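Local coordinates for DNA-binding protein reb1 (PDB 5EYB), which binds specific DNA sites in the enhancer and promoter of rRNA genes and upstream of many other genes, and acts in terminating RNA polymerase I transcription, at a contact of chain A with DNA. Residues are numbered along the deposited sequence; one frame, centred on the assembly and turned at random.

Contact 1: a contact of chain A with DNA. Residues 205, 208-209, 212, 265. With nucleotides of chain C; nucleotides of chain B.
The guanidinium of Arg212, gripping DG13 of chain C, lies between those of Arg208 and Arg265 in the major groove, roughly parallel to the first and steeply inclined to the second. Arg265 NE lies over the centre of one face, and Arg208 CZ towards the rim of the other. Arg265 has DG13 near the rim of one face, a cation-pi contact with NH1 4.3 Å from the centroid of its five-membered ring. Each arginine meets its guanine, DG12, DG13 or DG14 of chain C, end-on, NH1 to N7 and NH2 to O6, on the Hoogsteen edge. Arg208 NH1 reaches DG12 N7 at 2.9 Å, while Arg212 NH1 bonds to DG13 N7 at 3.2 Å, N7 lying 27° out of the guanidinium plane. Arg265 NH1 lies 3.0 Å from DG14 N7, its chain extended from CG to NE. Arg208 bends instead, at chi2 -78° and chi3 -50°, turning its NE and NH2 edge onto Asp209. Asp209 OD1 accepts from both nitrogens, and OD2 takes the N4 amino group of DC15 of chain B at 2.9 Å, from above the carboxylate plane. An alanine at Arg208 would take away these bonds to DG12 and probably leave the guanine edge without its mate and Asp209 freer to turn from DC15. Helix 204-215, the recognition helix of the first Myb repeat's helix-turn-helix, and Arg265 on helix 265-275 of the second read three consecutive guanines, contributing to Reb1's sequence specificity at its terminator site.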
loop_
_atom_site.group_PDB
_atom_site.type_symbol
_atom_site.label_atom_id
_atom_site.label_comp_id
_atom_site.label_asym_id
_atom_site.label_seq_id
_atom_site.Cartn_x
_atom_site.Cartn_y
_atom_site.Cartn_z
ATOM N N ASN A 205 13.735 9.479 -6.961
ATOM C CA ASN A 205 12.368 9.090 -6.632
ATOM C C ASN A 205 12.203 8.769 -5.145
ATOM O O ASN A 205 11.189 9.120 -4.536
ATOM C CB ASN A 205 11.939 7.891 -7.483
ATOM C CG ASN A 205 10.458 7.568 -7.339
ATOM O OD1 ASN A 205 10.078 6.643 -6.623
ATOM N ND2 ASN A 205 9.616 8.330 -8.025
ATOM N N ARG A 208 11.948 11.989 -3.221
ATOM C CA ARG A 208 10.597 12.528 -3.337
ATOM C C ARG A 208 9.670 11.804 -2.374
ATOM O O ARG A 208 8.933 12.440 -1.618
ATOM C CB ARG A 208 10.077 12.399 -4.775
ATOM C CG ARG A 208 8.885 13.302 -5.131
ATOM C CD ARG A 208 7.544 12.783 -4.600
ATOM N NE ARG A 208 7.316 11.376 -4.927
ATOM C CZ ARG A 208 6.543 10.952 -5.925
ATOM N NH1 ARG A 208 5.913 11.825 -6.699
ATOM N NH2 ARG A 208 6.396 9.653 -6.145
ATOM N N ASP A 209 9.708 10.475 -2.407
ATOM C CA ASP A 209 8.809 9.673 -1.585
ATOM C C ASP A 209 9.033 9.936 -0.097
ATOM O O ASP A 209 8.072 10.109 0.656
ATOM C CB ASP A 209 8.974 8.182 -1.899
ATOM C CG ASP A 209 8.585 7.834 -3.331
ATOM O OD1 ASP A 209 7.797 8.584 -3.946
ATOM O OD2 ASP A 209 9.068 6.799 -3.841
ATOM N N ARG A 212 7.544 13.581 0.382
ATOM C CA ARG A 212 6.093 13.668 0.225
ATOM C C ARG A 212 5.319 12.886 1.285
ATOM O O ARG A 212 4.299 13.356 1.788
ATOM C CB ARG A 212 5.672 13.176 -1.161
ATOM C CG ARG A 212 4.160 13.193 -1.376
ATOM C CD ARG A 212 3.766 12.524 -2.675
ATOM N NE ARG A 212 4.185 11.127 -2.715
ATOM C CZ ARG A 212 4.031 10.333 -3.771
ATOM N NH1 ARG A 212 3.465 10.799 -4.876
ATOM N NH2 ARG A 212 4.447 9.073 -3.723
ATOM N N ARG A 265 -0.988 10.832 2.405
ATOM C CA ARG A 265 -1.951 10.671 1.322
ATOM C C ARG A 265 -2.594 9.283 1.354
ATOM O O ARG A 265 -3.788 9.144 1.094
ATOM C CB ARG A 265 -1.286 10.917 -0.038
ATOM C CG ARG A 265 -0.195 9.924 -0.374
ATOM C CD ARG A 265 0.431 10.143 -1.738
ATOM N NE ARG A 265 1.508 9.179 -1.928
ATOM C CZ ARG A 265 1.377 8.023 -2.567
ATOM N NH1 ARG A 265 0.215 7.693 -3.118
ATOM N NH2 ARG A 265 2.413 7.203 -2.669
ATOM P P DA C 11 7.538 17.807 -8.197
ATOM O OP1 DA C 11 7.318 19.120 -7.556
ATOM O OP2 DA C 11 8.134 16.705 -7.414
ATOM O "O5'" DA C 11 6.129 17.335 -8.763
ATOM C "C5'" DA C 11 5.371 18.220 -9.565
ATOM C "C4'" DA C 11 4.133 17.533 -10.086
ATOM O "O4'" DA C 11 4.529 16.372 -10.857
ATOM C "C3'" DA C 11 3.181 17.031 -9.001
ATOM O "O3'" DA C 11 1.839 17.304 -9.359
ATOM C "C2'" DA C 11 3.453 15.530 -8.944
ATOM C "C1'" DA C 11 3.880 15.216 -10.367
ATOM N N9 DA C 11 4.814 14.099 -10.442
ATOM C C8 DA C 11 6.005 13.978 -9.785
ATOM N N7 DA C 11 6.636 12.857 -10.035
ATOM C C5 DA C 11 5.803 12.198 -10.918
ATOM C C6 DA C 11 5.903 10.951 -11.565
ATOM N N6 DA C 11 6.936 10.120 -11.407
ATOM N N1 DA C 11 4.894 10.593 -12.384
ATOM C C2 DA C 11 3.860 11.427 -12.539
ATOM N N3 DA C 11 3.655 12.619 -11.986
ATOM C C4 DA C 11 4.674 12.950 -11.179
ATOM P P DG C 12 0.650 16.946 -8.344
ATOM O OP1 DG C 12 -0.421 17.941 -8.571
ATOM O OP2 DG C 12 1.223 16.765 -6.993
ATOM O "O5'" DG C 12 0.163 15.503 -8.826
ATOM C "C5'" DG C 12 -0.144 15.283 -10.194
ATOM C "C4'" DG C 12 -0.491 13.828 -10.440
ATOM O "O4'" DG C 12 0.720 13.043 -10.516
ATOM C "C3'" DG C 12 -1.363 13.173 -9.359
ATOM O "O3'" DG C 12 -2.524 12.606 -9.962
ATOM C "C2'" DG C 12 -0.454 12.097 -8.751
ATOM C "C1'" DG C 12 0.492 11.803 -9.901
ATOM N N9 DG C 12 1.777 11.257 -9.482
ATOM C C8 DG C 12 2.723 11.875 -8.701
ATOM N N7 DG C 12 3.783 11.147 -8.496
ATOM C C5 DG C 12 3.527 9.972 -9.192
ATOM C C6 DG C 12 4.317 8.810 -9.335
ATOM O O6 DG C 12 5.435 8.581 -8.861
ATOM N N1 DG C 12 3.687 7.853 -10.121
ATOM C C2 DG C 12 2.449 7.998 -10.697
ATOM N N2 DG C 12 2.009 6.963 -11.420
ATOM N N3 DG C 12 1.696 9.082 -10.571
ATOM C C4 DG C 12 2.298 10.025 -9.806
ATOM P P DG C 13 -3.650 11.899 -9.065
ATOM O OP1 DG C 13 -4.910 11.985 -9.832
ATOM O OP2 DG C 13 -3.576 12.456 -7.696
ATOM O "O5'" DG C 13 -3.174 10.373 -8.989
ATOM C "C5'" DG C 13 -2.861 9.674 -10.184
ATOM C "C4'" DG C 13 -2.384 8.267 -9.881
ATOM O "O4'" DG C 13 -1.004 8.299 -9.479
ATOM C "C3'" DG C 13 -3.131 7.557 -8.751
ATOM O "O3'" DG C 13 -3.945 6.536 -9.294
ATOM C "C2'" DG C 13 -2.021 6.977 -7.853
ATOM C "C1'" DG C 13 -0.758 7.176 -8.685
ATOM N N9 DG C 13 0.434 7.431 -7.883
ATOM C C8 DG C 13 0.746 8.591 -7.214
ATOM N N7 DG C 13 1.880 8.534 -6.577
ATOM C C5 DG C 13 2.354 7.253 -6.840
ATOM C C6 DG C 13 3.544 6.617 -6.415
ATOM O O6 DG C 13 4.444 7.071 -5.698
ATOM N N1 DG C 13 3.638 5.320 -6.905
ATOM C C2 DG C 13 2.704 4.712 -7.706
ATOM N N2 DG C 13 2.975 3.457 -8.076
ATOM N N3 DG C 13 1.583 5.295 -8.114
ATOM C C4 DG C 13 1.476 6.563 -7.644
ATOM P P DG C 14 -4.982 5.738 -8.367
ATOM O OP1 DG C 14 -6.083 5.303 -9.252
ATOM O OP2 DG C 14 -5.275 6.543 -7.159
ATOM O "O5'" DG C 14 -4.158 4.455 -7.897
ATOM C "C5'" DG C 14 -3.458 3.689 -8.851
ATOM C "C4'" DG C 14 -2.774 2.510 -8.194
ATOM O "O4'" DG C 14 -1.494 2.924 -7.651
ATOM C "C3'" DG C 14 -3.547 1.874 -7.035
ATOM O "O3'" DG C 14 -3.514 0.466 -7.171
ATOM C "C2'" DG C 14 -2.764 2.329 -5.807
ATOM C "C1'" DG C 14 -1.355 2.376 -6.367
ATOM N N9 DG C 14 -0.438 3.210 -5.595
ATOM C C8 DG C 14 -0.665 4.486 -5.130
ATOM N N7 DG C 14 0.342 4.983 -4.467
ATOM C C5 DG C 14 1.296 3.974 -4.491
ATOM C C6 DG C 14 2.595 3.938 -3.934
ATOM O O6 DG C 14 3.174 4.817 -3.289
ATOM N N1 DG C 14 3.231 2.725 -4.188
ATOM C C2 DG C 14 2.677 1.680 -4.895
ATOM N N2 DG C 14 3.440 0.588 -5.042
ATOM N N3 DG C 14 1.462 1.702 -5.422
ATOM C C4 DG C 14 0.831 2.876 -5.182
ATOM P P DC B 15 11.723 -1.441 -5.990
ATOM O OP1 DC B 15 12.560 -2.569 -6.457
ATOM O OP2 DC B 15 12.340 -0.135 -5.657
ATOM O "O5'" DC B 15 10.587 -1.141 -7.070
ATOM C "C5'" DC B 15 9.582 -2.103 -7.319
ATOM C "C4'" DC B 15 8.378 -1.460 -7.965
ATOM O "O4'" DC B 15 7.810 -0.508 -7.061
ATOM C "C3'" DC B 15 8.680 -0.669 -9.228
ATOM O "O3'" DC B 15 8.500 -1.511 -10.362
ATOM C "C2'" DC B 15 7.651 0.472 -9.201
ATOM C "C1'" DC B 15 7.037 0.398 -7.799
ATOM N N1 DC B 15 7.034 1.698 -7.084
ATOM C C2 DC B 15 5.882 2.488 -7.091
ATOM O O2 DC B 15 4.883 2.089 -7.697
ATOM N N3 DC B 15 5.896 3.674 -6.431
ATOM C C4 DC B 15 6.994 4.068 -5.790
ATOM N N4 DC B 15 6.960 5.243 -5.153
ATOM C C5 DC B 15 8.176 3.275 -5.773
ATOM C C6 DC B 15 8.152 2.111 -6.428
ATOM P P DC B 16 8.737 -0.968 -11.856
ATOM O OP1 DC B 16 8.891 -2.167 -12.705
ATOM O OP2 DC B 16 9.783 0.079 -11.858
ATOM O "O5'" DC B 16 7.364 -0.257 -12.234
ATOM C "C5'" DC B 16 6.150 -0.957 -12.106
ATOM C "C4'" DC B 16 4.995 -0.051 -12.460
ATOM O "O4'" DC B 16 4.873 0.981 -11.447
ATOM C "C3'" DC B 16 5.153 0.679 -13.800
ATOM O "O3'" DC B 16 3.966 0.595 -14.557
ATOM C "C2'" DC B 16 5.441 2.115 -13.395
ATOM C "C1'" DC B 16 4.695 2.224 -12.080
ATOM N N1 DC B 16 5.235 3.284 -11.210
ATOM C C2 DC B 16 4.439 4.385 -10.890
ATOM O O2 DC B 16 3.283 4.435 -11.321
ATOM N N3 DC B 16 4.957 5.361 -10.106
ATOM C C4 DC B 16 6.212 5.264 -9.662
ATOM N N4 DC B 16 6.683 6.249 -8.890
ATOM C C5 DC B 16 7.039 4.154 -9.991
ATOM C C6 DC B 16 6.518 3.203 -10.769
#

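Contact 2: a contact of chain A with DNA. Residues 96-97, 99, 152, 156, 159. With nucleotides of chain B.
Gly97 N and Ser156 OG take separate oxygens of the DT17 phosphate of chain B. The backbone N-H of Gly97 donates to OP1 at 2.9 Å, and the Ser156 hydroxyl donates to OP2 at 2.7 Å. Ser156 sits near the start of helix 154-164, with OG anti to the backbone N (chi1 172°), which points the hydroxyl at the phosphate. Arg152 brings a positive charge, its NH1 standing 4.0 Å from DT17 OP1, a long salt bridge rather than a direct grip. That same NH1 is tied to the carbonyl of Gly97, with the O atom 2.7 Å away, which is likely to steady the loop that offers the Gly97 N-H. Its guanidinium lies flat on Phe99, CZ 3.5 Å above the ring plane and over the centre, while Arg96 N approaches the opposite face towards the rim. This stack probably keeps the charge oriented beside the phosphate. The Phe99 ring turns its CD1 corner to DC16 of chain B, 3.4 Å from OP1, and the backbone N of Phe99 reaches the same oxygen through a water. In the major groove, the imidazole of His159 packs CD2 against the methyl C7 of DT17 at 3.5 Å, an apolar touch to the base. Within the Myb-associated part of Reb1, this site clasps two successive phosphates of one strand and adds a contact to a thymine, helping to hold the protein on its DNA.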
loop_
_atom_site.group_PDB
_atom_site.type_symbol
_atom_site.label_atom_id
_atom_site.label_comp_id
_atom_site.label_asym_id
_atom_site.label_seq_id
_atom_site.Cartn_x
_atom_site.Cartn_y
_atom_site.Cartn_z
ATOM N N ARG A 96 1.359 -3.720 -19.093
ATOM C CA ARG A 96 1.289 -2.560 -18.224
ATOM C C ARG A 96 1.479 -2.990 -16.780
ATOM O O ARG A 96 1.322 -4.167 -16.453
ATOM C CB ARG A 96 -0.046 -1.833 -18.397
ATOM N N GLY A 97 1.824 -2.040 -15.917
ATOM C CA GLY A 97 2.013 -2.334 -14.510
ATOM C C GLY A 97 3.256 -3.162 -14.259
ATOM O O GLY A 97 4.227 -3.073 -15.007
ATOM N N PHE A 99 6.243 -5.781 -13.910
ATOM C CA PHE A 99 6.943 -6.540 -14.934
ATOM C C PHE A 99 6.929 -8.028 -14.629
ATOM O O PHE A 99 7.215 -8.443 -13.510
ATOM C CB PHE A 99 8.382 -6.047 -15.066
ATOM C CG PHE A 99 8.529 -4.835 -15.936
ATOM C CD1 PHE A 99 7.923 -3.642 -15.594
ATOM C CD2 PHE A 99 9.283 -4.889 -17.094
ATOM C CE1 PHE A 99 8.059 -2.523 -16.399
ATOM C CE2 PHE A 99 9.426 -3.775 -17.900
ATOM C CZ PHE A 99 8.813 -2.592 -17.550
ATOM N N ARG A 152 4.904 -4.049 -24.477
ATOM C CA ARG A 152 4.842 -3.005 -23.469
ATOM C C ARG A 152 5.348 -1.682 -24.030
ATOM O O ARG A 152 6.278 -1.662 -24.839
ATOM C CB ARG A 152 5.653 -3.406 -22.241
ATOM C CG ARG A 152 5.515 -2.457 -21.067
ATOM C CD ARG A 152 6.477 -2.831 -19.961
ATOM N NE ARG A 152 6.103 -4.075 -19.296
ATOM C CZ ARG A 152 5.383 -4.134 -18.180
ATOM N NH1 ARG A 152 4.964 -3.017 -17.602
ATOM N NH2 ARG A 152 5.084 -5.308 -17.640
ATOM N N SER A 156 7.604 2.704 -20.411
ATOM C CA SER A 156 7.510 1.859 -19.230
ATOM C C SER A 156 8.820 1.121 -19.005
ATOM O O SER A 156 9.320 1.034 -17.878
ATOM C CB SER A 156 6.358 0.861 -19.375
ATOM O OG SER A 156 6.362 -0.088 -18.323
ATOM N N HIS A 159 11.621 3.599 -17.825
ATOM C CA HIS A 159 11.551 3.908 -16.396
ATOM C C HIS A 159 12.011 2.731 -15.553
ATOM O O HIS A 159 12.727 2.900 -14.566
ATOM C CB HIS A 159 10.131 4.297 -15.985
ATOM C CG HIS A 159 9.732 5.679 -16.399
ATOM N ND1 HIS A 159 10.580 6.761 -16.300
ATOM C CD2 HIS A 159 8.571 6.155 -16.910
ATOM C CE1 HIS A 159 9.959 7.844 -16.733
ATOM N NE2 HIS A 159 8.738 7.503 -17.109
ATOM P P DC B 16 8.737 -0.968 -11.856
ATOM O OP1 DC B 16 8.891 -2.167 -12.705
ATOM O OP2 DC B 16 9.783 0.079 -11.858
ATOM O "O5'" DC B 16 7.364 -0.257 -12.234
ATOM C "C5'" DC B 16 6.150 -0.957 -12.106
ATOM C "C4'" DC B 16 4.995 -0.051 -12.460
ATOM O "O4'" DC B 16 4.873 0.981 -11.447
ATOM C "C3'" DC B 16 5.153 0.679 -13.800
ATOM O "O3'" DC B 16 3.966 0.595 -14.557
ATOM C "C2'" DC B 16 5.441 2.115 -13.395
ATOM C "C1'" DC B 16 4.695 2.224 -12.080
ATOM N N1 DC B 16 5.235 3.284 -11.210
ATOM C C2 DC B 16 4.439 4.385 -10.890
ATOM O O2 DC B 16 3.283 4.435 -11.321
ATOM N N3 DC B 16 4.957 5.361 -10.106
ATOM C C4 DC B 16 6.212 5.264 -9.662
ATOM N N4 DC B 16 6.683 6.249 -8.890
ATOM C C5 DC B 16 7.039 4.154 -9.991
ATOM C C6 DC B 16 6.518 3.203 -10.769
ATOM P P DT B 17 3.899 1.260 -16.017
ATOM O OP1 DT B 17 3.057 0.386 -16.862
ATOM O OP2 DT B 17 5.267 1.610 -16.467
ATOM O "O5'" DT B 17 3.109 2.618 -15.765
ATOM C "C5'" DT B 17 1.819 2.587 -15.197
ATOM C "C4'" DT B 17 1.153 3.942 -15.321
ATOM O "O4'" DT B 17 1.818 4.896 -14.449
ATOM C "C3'" DT B 17 1.182 4.557 -16.721
ATOM O "O3'" DT B 17 -0.049 5.214 -16.960
ATOM C "C2'" DT B 17 2.341 5.550 -16.636
ATOM C "C1'" DT B 17 2.220 6.025 -15.195
ATOM N N1 DT B 17 3.495 6.539 -14.613
ATOM C C2 DT B 17 3.542 7.828 -14.126
ATOM O O2 DT B 17 2.591 8.592 -14.152
ATOM N N3 DT B 17 4.748 8.196 -13.599
ATOM C C4 DT B 17 5.893 7.424 -13.510
ATOM O O4 DT B 17 6.932 7.849 -13.017
ATOM C C5 DT B 17 5.781 6.087 -14.036
ATOM C C7 DT B 17 6.963 5.162 -13.993
ATOM C C6 DT B 17 4.598 5.709 -14.555
HETATM O O HOH W 1 7.507 -4.394 -11.597
#

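Contact 3: a contact of chain A with DNA. Residues 66-68, 71. With nucleotides of chain C.
Thr68, within the first Myb-associated domain of Reb1, grips the DT18 phosphate of chain C with both its backbone and its side chain. Its N-H donates to OP2 at 3.0 Å with a fairly straight bond, 161° at the hydrogen, and its hydroxyl OG1 donates to the same oxygen at 2.7 Å. OG1 also lies 3.1 Å from O5', the ester oxygen leading into the DT18 sugar. The side-chain torsion explains this double hold: OG1 stands beside the backbone N (chi1 -36°), bringing hydroxyl and amide to one phosphate oxygen while the methyl CG2 points away anti to that N. Two donors on OP2 would be expected to offset part of its negative charge without any charged side chain among these residues. Thr71 makes a weak bond from its hydroxyl OG1 to OP2 of the preceding nucleotide, DA17, at 3.4 Å. Its placement anti to the backbone N (chi1 -175°) turns OG1 towards that phosphate. Just before Thr68 in the chain, Phe67 lays its backbone against the DT18 phosphate, CA 3.4 Å from DT18 OP1. Its ring has Ser66 CB over one face, towards the rim, 3.8 Å above the plane. Behind these contacts, the loop 66-68 runs directly into helix 69-79, placing Thr68 immediately before the helix and Thr71 in its first turn, where the helix start faces the backbone.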
loop_
_atom_site.group_PDB
_atom_site.type_symbol
_atom_site.label_atom_id
_atom_site.label_comp_id
_atom_site.label_asym_id
_atom_site.label_seq_id
_atom_site.Cartn_x
_atom_site.Cartn_y
_atom_site.Cartn_z
ATOM N N SER A 66 14.415 -12.508 2.579
ATOM C CA SER A 66 13.891 -11.264 2.032
ATOM C C SER A 66 12.372 -11.191 2.148
ATOM O O SER A 66 11.766 -10.165 1.842
ATOM C CB SER A 66 14.313 -11.116 0.570
ATOM O OG SER A 66 15.714 -11.282 0.432
ATOM N N PHE A 67 11.761 -12.283 2.595
ATOM C CA PHE A 67 10.308 -12.363 2.661
ATOM C C PHE A 67 9.813 -12.978 3.965
ATOM O O PHE A 67 10.537 -13.721 4.630
ATOM C CB PHE A 67 9.783 -13.162 1.467
ATOM C CG PHE A 67 10.235 -12.624 0.143
ATOM C CD1 PHE A 67 9.653 -11.488 -0.395
ATOM C CD2 PHE A 67 11.255 -13.244 -0.555
ATOM C CE1 PHE A 67 10.076 -10.985 -1.609
ATOM C CE2 PHE A 67 11.683 -12.747 -1.769
ATOM C CZ PHE A 67 11.092 -11.617 -2.296
ATOM N N THR A 68 8.575 -12.653 4.326
ATOM C CA THR A 68 7.947 -13.189 5.531
ATOM C C THR A 68 7.413 -14.592 5.260
ATOM O O THR A 68 7.290 -15.008 4.111
ATOM C CB THR A 68 6.796 -12.284 6.018
ATOM O OG1 THR A 68 7.142 -10.913 5.793
ATOM C CG2 THR A 68 6.518 -12.494 7.507
ATOM N N THR A 71 4.041 -14.281 3.302
ATOM C CA THR A 71 4.114 -14.044 1.866
ATOM C C THR A 71 4.726 -15.233 1.123
ATOM O O THR A 71 4.408 -15.461 -0.042
ATOM C CB THR A 71 4.916 -12.776 1.541
ATOM O OG1 THR A 71 4.868 -12.524 0.132
ATOM C CG2 THR A 71 6.339 -12.959 1.934
ATOM P P DA C 17 4.061 -9.986 -2.495
ATOM O OP1 DA C 17 5.231 -10.637 -3.122
ATOM O OP2 DA C 17 2.907 -10.797 -2.047
ATOM O "O5'" DA C 17 4.582 -9.139 -1.253
ATOM C "C5'" DA C 17 5.663 -8.250 -1.424
ATOM C "C4'" DA C 17 6.049 -7.627 -0.103
ATOM O "O4'" DA C 17 5.036 -6.673 0.294
ATOM C "C3'" DA C 17 6.203 -8.609 1.057
ATOM O "O3'" DA C 17 7.390 -8.301 1.768
ATOM C "C2'" DA C 17 4.944 -8.376 1.901
ATOM C "C1'" DA C 17 4.643 -6.912 1.626
ATOM N N9 DA C 17 3.228 -6.567 1.743
ATOM C C8 DA C 17 2.162 -7.254 1.224
ATOM N N7 DA C 17 0.999 -6.694 1.473
ATOM C C5 DA C 17 1.325 -5.558 2.196
ATOM C C6 DA C 17 0.541 -4.531 2.765
ATOM N N6 DA C 17 -0.792 -4.487 2.683
ATOM N N1 DA C 17 1.184 -3.544 3.419
ATOM C C2 DA C 17 2.520 -3.588 3.499
ATOM N N3 DA C 17 3.362 -4.497 3.009
ATOM C C4 DA C 17 2.696 -5.463 2.364
ATOM P P DT C 18 7.804 -9.126 3.080
ATOM O OP1 DT C 18 9.280 -9.196 3.112
ATOM O OP2 DT C 18 7.017 -10.362 3.152
ATOM O "O5'" DT C 18 7.284 -8.198 4.265
ATOM C "C5'" DT C 18 7.333 -6.794 4.122
ATOM C "C4'" DT C 18 6.787 -6.115 5.359
ATOM O "O4'" DT C 18 5.383 -5.798 5.169
ATOM C "C3'" DT C 18 6.868 -6.948 6.638
ATOM O "O3'" DT C 18 7.361 -6.145 7.683
ATOM C "C2'" DT C 18 5.415 -7.354 6.882
ATOM C "C1'" DT C 18 4.676 -6.153 6.330
ATOM N N1 DT C 18 3.267 -6.442 5.954
ATOM C C2 DT C 18 2.282 -5.544 6.299
ATOM O O2 DT C 18 2.501 -4.505 6.902
ATOM N N3 DT C 18 1.020 -5.905 5.908
ATOM C C4 DT C 18 0.653 -7.050 5.223
ATOM O O4 DT C 18 -0.510 -7.288 4.914
ATOM C C5 DT C 18 1.735 -7.948 4.895
ATOM C C7 DT C 18 1.458 -9.221 4.153
ATOM C C6 DT C 18 2.974 -7.605 5.272
#

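The contact centres form a near-even triangle: contact 1 and contact 2 are about 20 Å apart, and contact 3 lies about 24 Å from either. They share no protein residue. Contacts 1 and 2 are linked through DC16 of chain B, whose base pairs with DG12 of chain C in contact 1 and whose phosphate is touched, partly through water, in contact 2, while contacts 1 and 3 both lie along chain C. Contact 1 belongs to the Myb repeats and reads bases; contacts 2 and 3 come from the Myb-associated regions and mainly hold phosphates, on opposite strands. One Reb1 chain thereby embraces the duplex, combining sequence reading with backbone clamps.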